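Local coordinates for myroilysin (Myroides profundi, PDB 5CZW), which probably cleaves peptide bonds within protein chains as a zinc metallopeptidase of the astacin family, here held inactive by its own propeptide, at residues H137-G140 and H141-G144; E130-R133 and T134-E138; N161-Y164 and A165-G169; N181-F184 and A185-T189; S109-S112 and N113-T116. The protein carries 1 engineered substitution. All coordinates share one frame; numbering follows the deposited sequence.

Interaction 1. Residues H137-G140 and H141-G144. With ZN (zinc ion), chain B.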
loop_
_atom_site.group_PDB
_atom_site.type_symbol
_atom_site.label_atom_id
_atom_site.label_comp_id
_atom_site.label_asym_id
_atom_site.label_seq_id
_atom_site.Cartn_x
_atom_site.Cartn_y
_atom_site.Cartn_z
ATOM N N HIS A 137 -1.713 -1.880 -6.553
ATOM C CA HIS A 137 -1.122 -2.537 -5.389
ATOM C C HIS A 137 -1.785 -2.182 -4.024
ATOM O O HIS A 137 -2.159 -3.042 -3.270
ATOM C CB HIS A 137 0.345 -2.209 -5.390
ATOM C CG HIS A 137 1.126 -2.877 -4.324
ATOM N ND1 HIS A 137 1.823 -4.015 -4.582
ATOM C CD2 HIS A 137 1.409 -2.535 -3.053
ATOM C CE1 HIS A 137 2.456 -4.389 -3.518
ATOM N NE2 HIS A 137 2.273 -3.478 -2.600
ATOM N N GLU A 138 -1.903 -0.897 -3.773
ATOM C CA GLU A 138 -2.510 -0.482 -2.518
ATOM C C GLU A 138 -3.917 -0.873 -2.412
ATOM O O GLU A 138 -4.378 -1.267 -1.319
ATOM C CB GLU A 138 -2.324 1.047 -2.260
ATOM C CG GLU A 138 -0.864 1.527 -2.050
ATOM C CD GLU A 138 -0.030 0.726 -1.039
ATOM O OE1 GLU A 138 -0.565 0.098 -0.128
ATOM O OE2 GLU A 138 1.257 0.784 -1.212
ATOM N N PHE A 139 -4.677 -0.804 -3.548
ATOM C CA PHE A 139 -6.051 -1.326 -3.527
ATOM C C PHE A 139 -6.162 -2.825 -3.352
ATOM O O PHE A 139 -7.164 -3.352 -2.784
ATOM C CB PHE A 139 -6.887 -0.717 -4.679
ATOM C CG PHE A 139 -7.445 0.647 -4.328
ATOM C CD1 PHE A 139 -6.651 1.797 -4.575
ATOM C CD2 PHE A 139 -8.641 0.863 -3.692
ATOM C CE1 PHE A 139 -7.102 3.095 -4.200
ATOM C CE2 PHE A 139 -9.102 2.166 -3.388
ATOM C CZ PHE A 139 -8.303 3.266 -3.639
ATOM N N GLY A 140 -5.092 -3.550 -3.729
ATOM C CA GLY A 140 -4.987 -4.985 -3.439
ATOM C C GLY A 140 -4.956 -5.194 -1.948
ATOM O O GLY A 140 -5.699 -6.011 -1.406
ATOM N N HIS A 141 -4.118 -4.467 -1.211
ATOM C CA HIS A 141 -4.180 -4.534 0.211
ATOM C C HIS A 141 -5.529 -4.107 0.689
ATOM O O HIS A 141 -6.038 -4.772 1.655
ATOM C CB HIS A 141 -3.175 -3.534 0.782
ATOM C CG HIS A 141 -1.732 -3.862 0.593
ATOM N ND1 HIS A 141 -1.175 -5.077 0.853
ATOM C CD2 HIS A 141 -0.716 -3.080 0.238
ATOM C CE1 HIS A 141 0.103 -5.073 0.574
ATOM N NE2 HIS A 141 0.376 -3.846 0.303
ATOM N N ALA A 142 -6.170 -3.085 0.101
ATOM C CA ALA A 142 -7.522 -2.658 0.566
ATOM C C ALA A 142 -8.616 -3.763 0.450
ATOM O O ALA A 142 -9.605 -3.785 1.218
ATOM C CB ALA A 142 -7.986 -1.361 -0.085
ATOM N N LEU A 143 -8.383 -4.709 -0.485
ATOM C CA LEU A 143 -9.215 -5.896 -0.642
ATOM C C LEU A 143 -8.850 -7.092 0.183
ATOM O O LEU A 143 -9.585 -8.068 0.223
ATOM C CB LEU A 143 -9.288 -6.271 -2.104
ATOM C CG LEU A 143 -9.852 -5.266 -3.072
ATOM C CD1 LEU A 143 -9.589 -5.625 -4.532
ATOM C CD2 LEU A 143 -11.373 -5.182 -2.819
ATOM N N GLY A 144 -7.709 -6.989 0.824
ATOM C CA GLY A 144 -7.210 -7.959 1.747
ATOM C C GLY A 144 -5.992 -8.742 1.359
ATOM O O GLY A 144 -5.559 -9.662 2.105
HETATM ZN ZN ZN B . 2.327 -3.293 -0.297
#
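H137 sets CG anti to its backbone N (chi1 -176°), whereas H141, one turn further on, keeps CG opposite its carbonyl carbon (chi1 -69°); the two settings bring both NE2 atoms to the same zinc ion. These are the histidines of the HExxH signature of zinc metallopeptidases, carried by helix 128-143. H137 NE2 binds the metal at 2.3 Å and H141 NE2 at 2.1 Å, with the ring planes 86° apart. H147 and C23 complete the site, C23 in keeping with the cysteine-switch mechanism. A second shell fixes the rotation of each ring: H137 ND1 is hydrogen-bonded to I202 O, and H141 ND1 to M145 O. Between the two histidines in sequence, E138 bends at chi2 and comes to the edge of the H141 ring, its OE1 in the ring plane and 3.2 Å from H141 CD2. The backbone beneath is regular: H141 N donates to H137 O at 3.2 Å, and A142 N to E138 O at 2.9 Å. Past L143 the chain leaves the helix at G144, where positive phi and two bonds back into the last turn make a Schellman motif. There G144 N gives a weak hydrogen bond to G140 O at 3.2 Å.

Interaction 2. Residues E130-R133 and T134-E138. With ZN (zinc ion), chain B.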
loop_
_atom_site.group_PDB
_atom_site.type_symbol
_atom_site.label_atom_id
_atom_site.label_comp_id
_atom_site.label_asym_id
_atom_site.label_seq_id
_atom_site.Cartn_x
_atom_site.Cartn_y
_atom_site.Cartn_z
ATOM N N GLU A 130 3.573 3.958 -13.227
ATOM C CA GLU A 130 3.769 4.125 -11.778
ATOM C C GLU A 130 2.441 4.294 -11.084
ATOM O O GLU A 130 2.245 3.716 -10.008
ATOM C CB GLU A 130 4.655 5.287 -11.478
ATOM C CG GLU A 130 4.877 5.525 -9.995
ATOM C CD GLU A 130 5.370 4.325 -9.228
ATOM O OE1 GLU A 130 6.072 3.436 -9.815
ATOM O OE2 GLU A 130 5.023 4.185 -8.006
ATOM N N PHE A 131 1.490 5.012 -11.704
ATOM C CA PHE A 131 0.163 5.083 -11.095
ATOM C C PHE A 131 -0.449 3.689 -11.039
ATOM O O PHE A 131 -1.003 3.255 -10.002
ATOM C CB PHE A 131 -0.827 6.002 -11.793
ATOM C CG PHE A 131 -0.638 7.479 -11.572
ATOM C CD1 PHE A 131 -0.947 8.083 -10.338
ATOM C CD2 PHE A 131 -0.284 8.304 -12.631
ATOM C CE1 PHE A 131 -0.806 9.469 -10.152
ATOM C CE2 PHE A 131 -0.166 9.665 -12.437
ATOM C CZ PHE A 131 -0.439 10.260 -11.208
ATOM N N SER A 132 -0.384 2.979 -12.146
ATOM C CA SER A 132 -0.983 1.673 -12.244
ATOM C C SER A 132 -0.369 0.724 -11.202
ATOM O O SER A 132 -1.088 0.029 -10.420
ATOM C CB SER A 132 -0.782 1.066 -13.671
ATOM O OG SER A 132 -1.406 -0.240 -13.738
ATOM N N ARG A 133 0.914 0.677 -11.154
ATOM C CA ARG A 133 1.565 -0.187 -10.197
ATOM C C ARG A 133 1.165 0.094 -8.746
ATOM O O ARG A 133 0.785 -0.798 -7.997
ATOM C CB ARG A 133 3.102 -0.054 -10.337
ATOM C CG ARG A 133 3.933 -0.935 -9.391
ATOM C CD ARG A 133 5.430 -0.684 -9.542
ATOM N NE ARG A 133 5.853 0.542 -8.931
ATOM C CZ ARG A 133 6.408 0.665 -7.725
ATOM N NH1 ARG A 133 6.632 -0.363 -6.968
ATOM N NH2 ARG A 133 6.727 1.844 -7.301
ATOM N N THR A 134 1.291 1.336 -8.383
ATOM C CA THR A 134 1.178 1.666 -6.931
ATOM C C THR A 134 -0.341 1.730 -6.513
ATOM O O THR A 134 -0.719 1.235 -5.412
ATOM C CB THR A 134 1.950 2.917 -6.619
ATOM O OG1 THR A 134 3.355 2.605 -6.730
ATOM C CG2 THR A 134 1.642 3.461 -5.190
ATOM N N VAL A 135 -1.210 2.228 -7.414
ATOM C CA VAL A 135 -2.620 2.312 -7.066
ATOM C C VAL A 135 -3.195 0.891 -6.995
ATOM O O VAL A 135 -3.847 0.506 -5.998
ATOM C CB VAL A 135 -3.448 3.176 -8.019
ATOM C CG1 VAL A 135 -4.910 3.090 -7.695
ATOM C CG2 VAL A 135 -2.933 4.594 -7.922
ATOM N N ILE A 136 -3.013 0.088 -8.033
ATOM C CA ILE A 136 -3.558 -1.261 -8.008
ATOM C C ILE A 136 -2.990 -2.017 -6.813
ATOM O O ILE A 136 -3.738 -2.678 -6.137
ATOM C CB ILE A 136 -3.296 -2.022 -9.338
ATOM C CG1 ILE A 136 -3.935 -1.215 -10.473
ATOM C CG2 ILE A 136 -3.832 -3.434 -9.307
ATOM C CD1 ILE A 136 -3.926 -1.892 -11.807
ATOM N N HIS A 137 -1.713 -1.880 -6.553
ATOM C CA HIS A 137 -1.122 -2.537 -5.389
ATOM C C HIS A 137 -1.785 -2.182 -4.024
ATOM O O HIS A 137 -2.159 -3.042 -3.270
ATOM C CB HIS A 137 0.345 -2.209 -5.390
ATOM C CG HIS A 137 1.126 -2.877 -4.324
ATOM N ND1 HIS A 137 1.823 -4.015 -4.582
ATOM C CD2 HIS A 137 1.409 -2.535 -3.053
ATOM C CE1 HIS A 137 2.456 -4.389 -3.518
ATOM N NE2 HIS A 137 2.273 -3.478 -2.600
ATOM N N GLU A 138 -1.903 -0.897 -3.773
ATOM C CA GLU A 138 -2.510 -0.482 -2.518
ATOM C C GLU A 138 -3.917 -0.873 -2.412
ATOM O O GLU A 138 -4.378 -1.267 -1.319
ATOM C CB GLU A 138 -2.324 1.047 -2.260
ATOM C CG GLU A 138 -0.864 1.527 -2.050
ATOM C CD GLU A 138 -0.030 0.726 -1.039
ATOM O OE1 GLU A 138 -0.565 0.098 -0.128
ATOM O OE2 GLU A 138 1.257 0.784 -1.212
HETATM ZN ZN ZN B . 2.327 -3.293 -0.297
#
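T134 OG1 donates to E130 OE2 at 2.6 Å, while R133 holds the same carboxylate side-on; this polar cluster lies on helix 128-143, one turn before the HExxH motif. R133 NE reaches E130 OE1 at 3.0 Å, and NH2 serves both carboxylate oxygens, completing the salt bridge. OE1 lies almost in the guanidinium plane, and NH2 comes to each oxygen on its syn side. The threonine hydroxyl arrives differently, 42° out of the carboxylate plane, and it also sits over one face of the R133 guanidinium, towards its rim. E130 has CG anti to the backbone N, and the bend at chi2 (53°) brings the carboxylate back alongside R133 and T134. OE2 has a further donor in W121 NE1, so three donors grip this one buried oxygen and the carboxylate would probably stay charged.

Outward from these groups, the ring of F131 meets F122 and helix 58-63. On another flank I136 CD1 packs 3.6 Å from S132 OG, a hydroxyl hydrogen-bonded to S222 O. Backbone bonds run i to i+4 throughout, T134 N to E130 O at 3.0 Å among them. The last ties the salt-bridged turn to the zinc ligand: H137 N donates to R133 O at 3.1 Å, and H137 CB rests 3.0 Å from the same oxygen.

Interaction 3. Residues N161-Y164 and A165-G169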
loop_
_atom_site.group_PDB
_atom_site.type_symbol
_atom_site.label_atom_id
_atom_site.label_comp_id
_atom_site.label_asym_id
_atom_site.label_seq_id
_atom_site.Cartn_x
_atom_site.Cartn_y
_atom_site.Cartn_z
ATOM N N ASN A 161 20.989 0.706 9.557
ATOM C CA ASN A 161 20.965 2.119 9.943
ATOM C C ASN A 161 19.892 2.893 9.175
ATOM O O ASN A 161 19.116 3.673 9.768
ATOM C CB ASN A 161 22.353 2.759 9.693
ATOM C CG ASN A 161 22.308 4.280 9.641
ATOM O OD1 ASN A 161 22.349 4.941 10.676
ATOM N ND2 ASN A 161 22.246 4.845 8.427
ATOM N N LYS A 162 19.867 2.713 7.866
ATOM C CA LYS A 162 18.908 3.446 7.083
ATOM C C LYS A 162 17.504 2.941 7.310
ATOM O O LYS A 162 16.581 3.684 7.294
ATOM C CB LYS A 162 19.222 3.440 5.602
ATOM C CG LYS A 162 20.322 4.374 5.166
ATOM C CD LYS A 162 19.870 5.558 4.293
ATOM C CE LYS A 162 20.040 5.288 2.808
ATOM N NZ LYS A 162 19.388 6.084 1.714
ATOM N N VAL A 163 17.381 1.654 7.511
ATOM C CA VAL A 163 16.070 1.078 7.664
ATOM C C VAL A 163 15.514 1.601 8.983
ATOM O O VAL A 163 14.357 2.050 9.085
ATOM C CB VAL A 163 16.121 -0.450 7.582
ATOM C CG1 VAL A 163 14.817 -1.044 8.038
ATOM C CG2 VAL A 163 16.501 -0.873 6.163
ATOM N N TYR A 164 16.363 1.623 10.010
ATOM C CA TYR A 164 15.855 2.093 11.303
ATOM C C TYR A 164 15.322 3.507 11.227
ATOM O O TYR A 164 14.260 3.826 11.795
ATOM C CB TYR A 164 16.945 1.975 12.353
ATOM C CG TYR A 164 17.275 0.544 12.722
ATOM C CD1 TYR A 164 16.270 -0.371 12.994
ATOM C CD2 TYR A 164 18.597 0.123 12.847
ATOM C CE1 TYR A 164 16.559 -1.677 13.330
ATOM C CE2 TYR A 164 18.909 -1.173 13.145
ATOM C CZ TYR A 164 17.900 -2.088 13.396
ATOM O OH TYR A 164 18.203 -3.396 13.771
ATOM N N ALA A 165 16.050 4.350 10.489
ATOM C CA ALA A 165 15.741 5.772 10.337
ATOM C C ALA A 165 14.433 6.025 9.569
ATOM O O ALA A 165 13.651 6.873 9.911
ATOM C CB ALA A 165 16.852 6.467 9.582
ATOM N N TYR A 166 14.245 5.258 8.519
ATOM C CA TYR A 166 13.031 5.363 7.693
ATOM C C TYR A 166 11.733 4.997 8.390
ATOM O O TYR A 166 10.703 5.659 8.140
ATOM C CB TYR A 166 13.157 4.401 6.481
ATOM C CG TYR A 166 12.096 4.663 5.438
ATOM C CD1 TYR A 166 12.060 5.862 4.698
ATOM C CD2 TYR A 166 11.082 3.728 5.225
ATOM C CE1 TYR A 166 11.049 6.075 3.720
ATOM C CE2 TYR A 166 10.097 3.966 4.295
ATOM C CZ TYR A 166 10.090 5.122 3.537
ATOM O OH TYR A 166 9.041 5.291 2.641
ATOM N N TYR A 167 11.718 3.891 9.158
ATOM C CA TYR A 167 10.495 3.341 9.748
ATOM C C TYR A 167 10.190 3.916 11.145
ATOM O O TYR A 167 9.079 3.701 11.671
ATOM C CB TYR A 167 10.474 1.830 9.801
ATOM C CG TYR A 167 10.396 1.144 8.444
ATOM C CD1 TYR A 167 11.533 0.850 7.715
ATOM C CD2 TYR A 167 9.174 0.894 7.889
ATOM C CE1 TYR A 167 11.486 0.248 6.492
ATOM C CE2 TYR A 167 9.121 0.297 6.625
ATOM C CZ TYR A 167 10.205 -0.009 5.937
ATOM O OH TYR A 167 10.094 -0.700 4.763
ATOM N N ALA A 168 11.128 4.747 11.642
ATOM C CA ALA A 168 10.985 5.402 12.933
ATOM C C ALA A 168 9.885 6.453 12.978
ATOM O O ALA A 168 9.406 6.755 14.072
ATOM C CB ALA A 168 12.318 6.031 13.357
ATOM N N GLY A 169 9.542 7.046 11.841
ATOM C CA GLY A 169 8.580 8.145 11.821
ATOM C C GLY A 169 7.175 7.763 11.332
ATOM O O GLY A 169 6.731 6.639 11.511
#
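V163 and Y167 meet along the buried side of the short helix 160-167. V163 has CG1 anti to its backbone N (chi1 168°), which leans that methyl obliquely towards the next turn, to the ring of Y167. CG1 lies 3.8 Å from Y167 CD1, with CE1 scarcely further, so one methyl touches one side of the ring while the two side chains meet at a slant. Y167 keeps CG beside its backbone N, and its ring edge then turns to the preceding turn: V163 O sits in the ring plane, 3.4 Å from CD1. The same oxygen accepts Y167 N at 3.2 Å, the donor nearly in line with the C=O bond.

Y166 takes the other setting, CG anti to the backbone N (chi1 -168°). Its ring leaves in a different direction and puts CD2 above one face of Y167, near the rim, while Y167 CD1 lies in the plane of the Y166 ring. Both tyrosines touch V22, next to the zinc ligand C23, and Y166 forms a cation-pi pair with K24; the helix thus packs against the chain around C23, the cysteine of the probable switch. Y164 turns its hydroxyl to D180 of helix 178-184, to which it is hydrogen-bonded.

K162 NZ makes a weak bond to A210 O. The backbone bond from A168 is weaker than the one from Y167: A168 N donates weakly to Y164 O at 3.3 Å, and A168 CB lies equally near that oxygen.

Interaction 4. Residues N181-F184 and A185-T189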
loop_
_atom_site.group_PDB
_atom_site.type_symbol
_atom_site.label_atom_id
_atom_site.label_comp_id
_atom_site.label_asym_id
_atom_site.label_seq_id
_atom_site.Cartn_x
_atom_site.Cartn_y
_atom_site.Cartn_z
ATOM N N ASN A 181 11.355 -7.014 14.559
ATOM C CA ASN A 181 10.248 -7.958 14.587
ATOM C C ASN A 181 9.321 -7.783 13.412
ATOM O O ASN A 181 8.890 -8.772 12.861
ATOM C CB ASN A 181 9.446 -7.876 15.886
ATOM C CG ASN A 181 10.266 -8.308 17.099
ATOM O OD1 ASN A 181 10.073 -7.801 18.211
ATOM N ND2 ASN A 181 11.212 -9.221 16.872
ATOM N N ASN A 182 8.989 -6.539 13.044
ATOM C CA ASN A 182 7.907 -6.337 12.054
ATOM C C ASN A 182 8.388 -6.316 10.596
ATOM O O ASN A 182 7.603 -6.654 9.638
ATOM C CB ASN A 182 7.114 -5.044 12.385
ATOM C CG ASN A 182 6.458 -5.076 13.773
ATOM O OD1 ASN A 182 6.164 -6.116 14.331
ATOM N ND2 ASN A 182 6.283 -3.907 14.344
ATOM N N LEU A 183 9.656 -5.999 10.393
ATOM C CA LEU A 183 10.216 -5.877 9.055
ATOM C C LEU A 183 11.231 -6.990 8.721
ATOM O O LEU A 183 10.961 -7.848 7.849
ATOM C CB LEU A 183 10.745 -4.487 8.819
ATOM C CG LEU A 183 11.222 -4.261 7.400
ATOM C CD1 LEU A 183 10.013 -3.981 6.500
ATOM C CD2 LEU A 183 12.187 -3.163 7.278
ATOM N N PHE A 184 12.383 -6.996 9.409
ATOM C CA PHE A 184 13.425 -7.973 9.107
ATOM C C PHE A 184 12.923 -9.406 9.296
ATOM O O PHE A 184 13.096 -10.241 8.399
ATOM C CB PHE A 184 14.714 -7.698 9.897
ATOM C CG PHE A 184 15.349 -6.347 9.639
ATOM C CD1 PHE A 184 15.412 -5.768 8.373
ATOM C CD2 PHE A 184 15.884 -5.607 10.718
ATOM C CE1 PHE A 184 16.042 -4.509 8.211
ATOM C CE2 PHE A 184 16.472 -4.353 10.533
ATOM C CZ PHE A 184 16.555 -3.813 9.291
ATOM N N ALA A 185 12.207 -9.650 10.382
ATOM C CA ALA A 185 11.704 -10.999 10.679
ATOM C C ALA A 185 10.715 -11.409 9.592
ATOM O O ALA A 185 10.845 -12.484 8.990
ATOM C CB ALA A 185 11.018 -10.974 12.016
ATOM N N THR A 186 9.681 -10.564 9.382
ATOM C CA THR A 186 8.666 -10.851 8.371
ATOM C C THR A 186 9.259 -11.139 6.966
ATOM O O THR A 186 8.871 -12.120 6.289
ATOM C CB THR A 186 7.718 -9.628 8.274
ATOM O OG1 THR A 186 7.117 -9.417 9.556
ATOM C CG2 THR A 186 6.690 -9.808 7.183
ATOM N N TYR A 187 10.204 -10.291 6.549
ATOM C CA TYR A 187 10.780 -10.405 5.180
ATOM C C TYR A 187 12.137 -11.166 5.135
ATOM O O TYR A 187 12.965 -10.895 4.266
ATOM C CB TYR A 187 10.860 -9.048 4.511
ATOM C CG TYR A 187 9.473 -8.502 4.407
ATOM C CD1 TYR A 187 8.576 -9.067 3.548
ATOM C CD2 TYR A 187 9.069 -7.447 5.168
ATOM C CE1 TYR A 187 7.243 -8.642 3.454
ATOM C CE2 TYR A 187 7.747 -6.985 5.060
ATOM C CZ TYR A 187 6.887 -7.533 4.168
ATOM O OH TYR A 187 5.543 -7.126 4.179
ATOM N N SER A 188 12.355 -12.066 6.085
ATOM C CA SER A 188 13.542 -12.934 6.066
ATOM C C SER A 188 13.206 -14.288 5.470
ATOM O O SER A 188 14.057 -15.178 5.341
ATOM C CB SER A 188 14.085 -13.122 7.454
ATOM O OG SER A 188 13.162 -13.883 8.193
ATOM N N THR A 189 11.941 -14.479 5.096
ATOM C CA THR A 189 11.485 -15.724 4.508
ATOM C C THR A 189 10.384 -15.401 3.499
ATOM O O THR A 189 9.798 -14.321 3.497
ATOM C CB THR A 189 10.991 -16.690 5.623
ATOM O OG1 THR A 189 12.092 -17.058 6.476
ATOM C CG2 THR A 189 10.372 -17.942 5.073
HETATM O O HOH W 1 15.211 -9.647 6.300
#
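L183 CD1 meets the side of the Y187 ring at 3.8 Å from CD2, the leucine branch and the tyrosine crossing at a slant. L183 gets there with CG anti to its backbone N (chi1 -175°), a setting that carries the branched end to the tyrosine although its CB sets off away from it. From a different direction, T186 lays its CG2 methyl over the centre of one Y187 face, 3.6 Å above the ring plane. The ring is therefore packed by a branch at one side and a methyl over a face. Its OH is hydrogen-bonded to D25 OD2 and to ND1 of the zinc ligand H147, making Y187 a second-shell residue that probably helps orient that histidine.

The other branch of T186 faces back: OG1 donates to N182 O at 2.8 Å, coming from well above the carbonyl plane, 62° out of it. Y187 N meets L183 O at 2.9 Å from close to the line of the C=O bond. Both acceptors belong to the widened, pi-type turn at 181-184. S188 OG, held between its own N and carbonyl carbon (chi1 68°), turns back to A185 O at 2.8 Å, and a water donates to F184 O at 3.0 Å and weakly to Y187 O.

F184 diverges from Y187, its ring near W158 and in a cation-pi pair with K160. Helix 178-184 thus packs on helix 160-167, where V163 touches both L183 and F184, while beyond it Y187 stacks on Y205 and meets H149 edge-to-face beside the zinc site.

Interaction 5. Residues S109-S112 and N113-T116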
loop_
_atom_site.group_PDB
_atom_site.type_symbol
_atom_site.label_atom_id
_atom_site.label_comp_id
_atom_site.label_asym_id
_atom_site.label_seq_id
_atom_site.Cartn_x
_atom_site.Cartn_y
_atom_site.Cartn_z
ATOM N N SER A 109 -11.791 -0.300 11.145
ATOM C CA SER A 109 -11.280 -0.249 12.504
ATOM C C SER A 109 -10.512 1.051 12.735
ATOM O O SER A 109 -10.014 1.262 13.829
ATOM C CB SER A 109 -10.290 -1.367 12.754
ATOM O OG SER A 109 -11.067 -2.508 12.993
ATOM N N ILE A 110 -10.306 1.844 11.684
ATOM C CA ILE A 110 -9.490 3.042 11.794
ATOM C C ILE A 110 -10.409 4.213 12.192
ATOM O O ILE A 110 -11.468 4.429 11.576
ATOM C CB ILE A 110 -8.820 3.370 10.432
ATOM C CG1 ILE A 110 -7.917 2.206 9.937
ATOM C CG2 ILE A 110 -8.062 4.686 10.528
ATOM C CD1 ILE A 110 -6.837 1.753 10.934
ATOM N N PRO A 111 -9.995 5.025 13.194
ATOM C CA PRO A 111 -10.841 6.165 13.549
ATOM C C PRO A 111 -11.129 7.074 12.383
ATOM O O PRO A 111 -10.298 7.232 11.470
ATOM C CB PRO A 111 -10.010 6.915 14.623
ATOM C CG PRO A 111 -9.032 5.936 15.107
ATOM C CD PRO A 111 -8.835 4.883 14.063
ATOM N N SER A 112 -12.259 7.718 12.436
ATOM C CA SER A 112 -12.776 8.399 11.243
ATOM C C SER A 112 -12.013 9.622 10.856
ATOM O O SER A 112 -12.232 10.125 9.751
ATOM C CB SER A 112 -14.275 8.643 11.333
ATOM O OG SER A 112 -14.526 9.500 12.422
ATOM N N ASN A 113 -11.222 10.165 11.781
ATOM C CA ASN A 113 -10.356 11.290 11.498
ATOM C C ASN A 113 -8.957 10.968 11.029
ATOM O O ASN A 113 -8.139 11.873 10.987
ATOM C CB ASN A 113 -10.265 12.245 12.690
ATOM C CG ASN A 113 -9.791 11.589 13.935
ATOM O OD1 ASN A 113 -9.618 10.362 14.040
ATOM N ND2 ASN A 113 -9.497 12.447 14.932
ATOM N N GLU A 114 -8.690 9.730 10.628
ATOM C CA GLU A 114 -7.383 9.274 10.202
ATOM C C GLU A 114 -7.579 8.602 8.849
ATOM O O GLU A 114 -8.674 8.131 8.495
ATOM C CB GLU A 114 -6.856 8.198 11.167
ATOM C CG GLU A 114 -6.459 8.711 12.534
ATOM C CD GLU A 114 -5.847 7.661 13.444
ATOM O OE1 GLU A 114 -5.519 6.507 13.025
ATOM O OE2 GLU A 114 -5.714 8.036 14.644
ATOM N N GLU A 115 -6.498 8.517 8.115
ATOM C CA GLU A 115 -6.567 7.855 6.833
ATOM C C GLU A 115 -6.448 6.379 6.909
ATOM O O GLU A 115 -5.898 5.801 7.877
ATOM C CB GLU A 115 -5.435 8.382 5.951
ATOM C CG GLU A 115 -4.042 7.816 6.234
ATOM C CD GLU A 115 -3.304 8.432 7.390
ATOM O OE1 GLU A 115 -3.957 9.109 8.239
ATOM O OE2 GLU A 115 -2.082 8.221 7.461
ATOM N N THR A 116 -6.993 5.684 5.878
ATOM C CA THR A 116 -6.845 4.249 5.803
ATOM C C THR A 116 -5.820 3.802 4.687
ATOM O O THR A 116 -5.459 2.609 4.606
ATOM C CB THR A 116 -8.147 3.483 5.546
ATOM O OG1 THR A 116 -8.519 3.649 4.156
ATOM C CG2 THR A 116 -9.200 3.947 6.506
#
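N113 leans back on P111, its OD1 standing 3.5 Å from P111 CB. The asparagine has CG between its own N and carbonyl carbon (chi1 57°), which folds the amide towards the proline; its backbone is hydrogen-bonded to R6.

E114 follows and makes the main contacts. Its N donates to P111 O at 3.1 Å, from 44° outside the carbonyl plane, and closes the type I beta turn P111-E114, in the loop that joins the antiparallel neighbours 100-101 and 117-118 at the edge of the astacin sheet. With CG opposite the carbonyl carbon and the chain extended beyond it, the E114 side chain lies slantwise along the proline ring: OE1 is 3.8 Å from P111 CD, and OE2 is 4.0 Å from P111 CG. Nearer the backbone, E114 CB packs 3.8 Å from I110 CG2, the two side chains crossing at about a right angle. R90 NE donates to E114 O.

The CB of E115 sets off away from 109-112, and its OE2 is hydrogen-bonded to the hydroxyls of Y170 and Y100. What it offers I110 is its carbonyl, with O at 3.6 Å from I110 CG2.

T116 brings the chain back beside I110. Its OG1 is hydrogen-bonded to R90 N of strand 89-92, and the methyl CG2 rests 4.0 Å from I110 CB.

Interactions 1 and 2 are the buried core, successive turns of helix 128-143 that share H137 and E138, their centres 10 Å apart; one is dominated by metal coordination, the other by a salt-bridged carboxylate. Interactions 3 and 4 are partly buried and lie farther out, on helix 160-167 and on helix 178-184 with the chain that follows it. They touch directly, V163 CG1 packing 3.5 Å from L183 CD2, and their chemistry is largely aromatic and aliphatic, with polar tyrosine ends. Of these two, interaction 4 comes nearer the metal, the Y187 side chain being about 7 Å from zinc. Interaction 5 touches none of the others and is partly buried, a loop with a beta turn tied to the sheet.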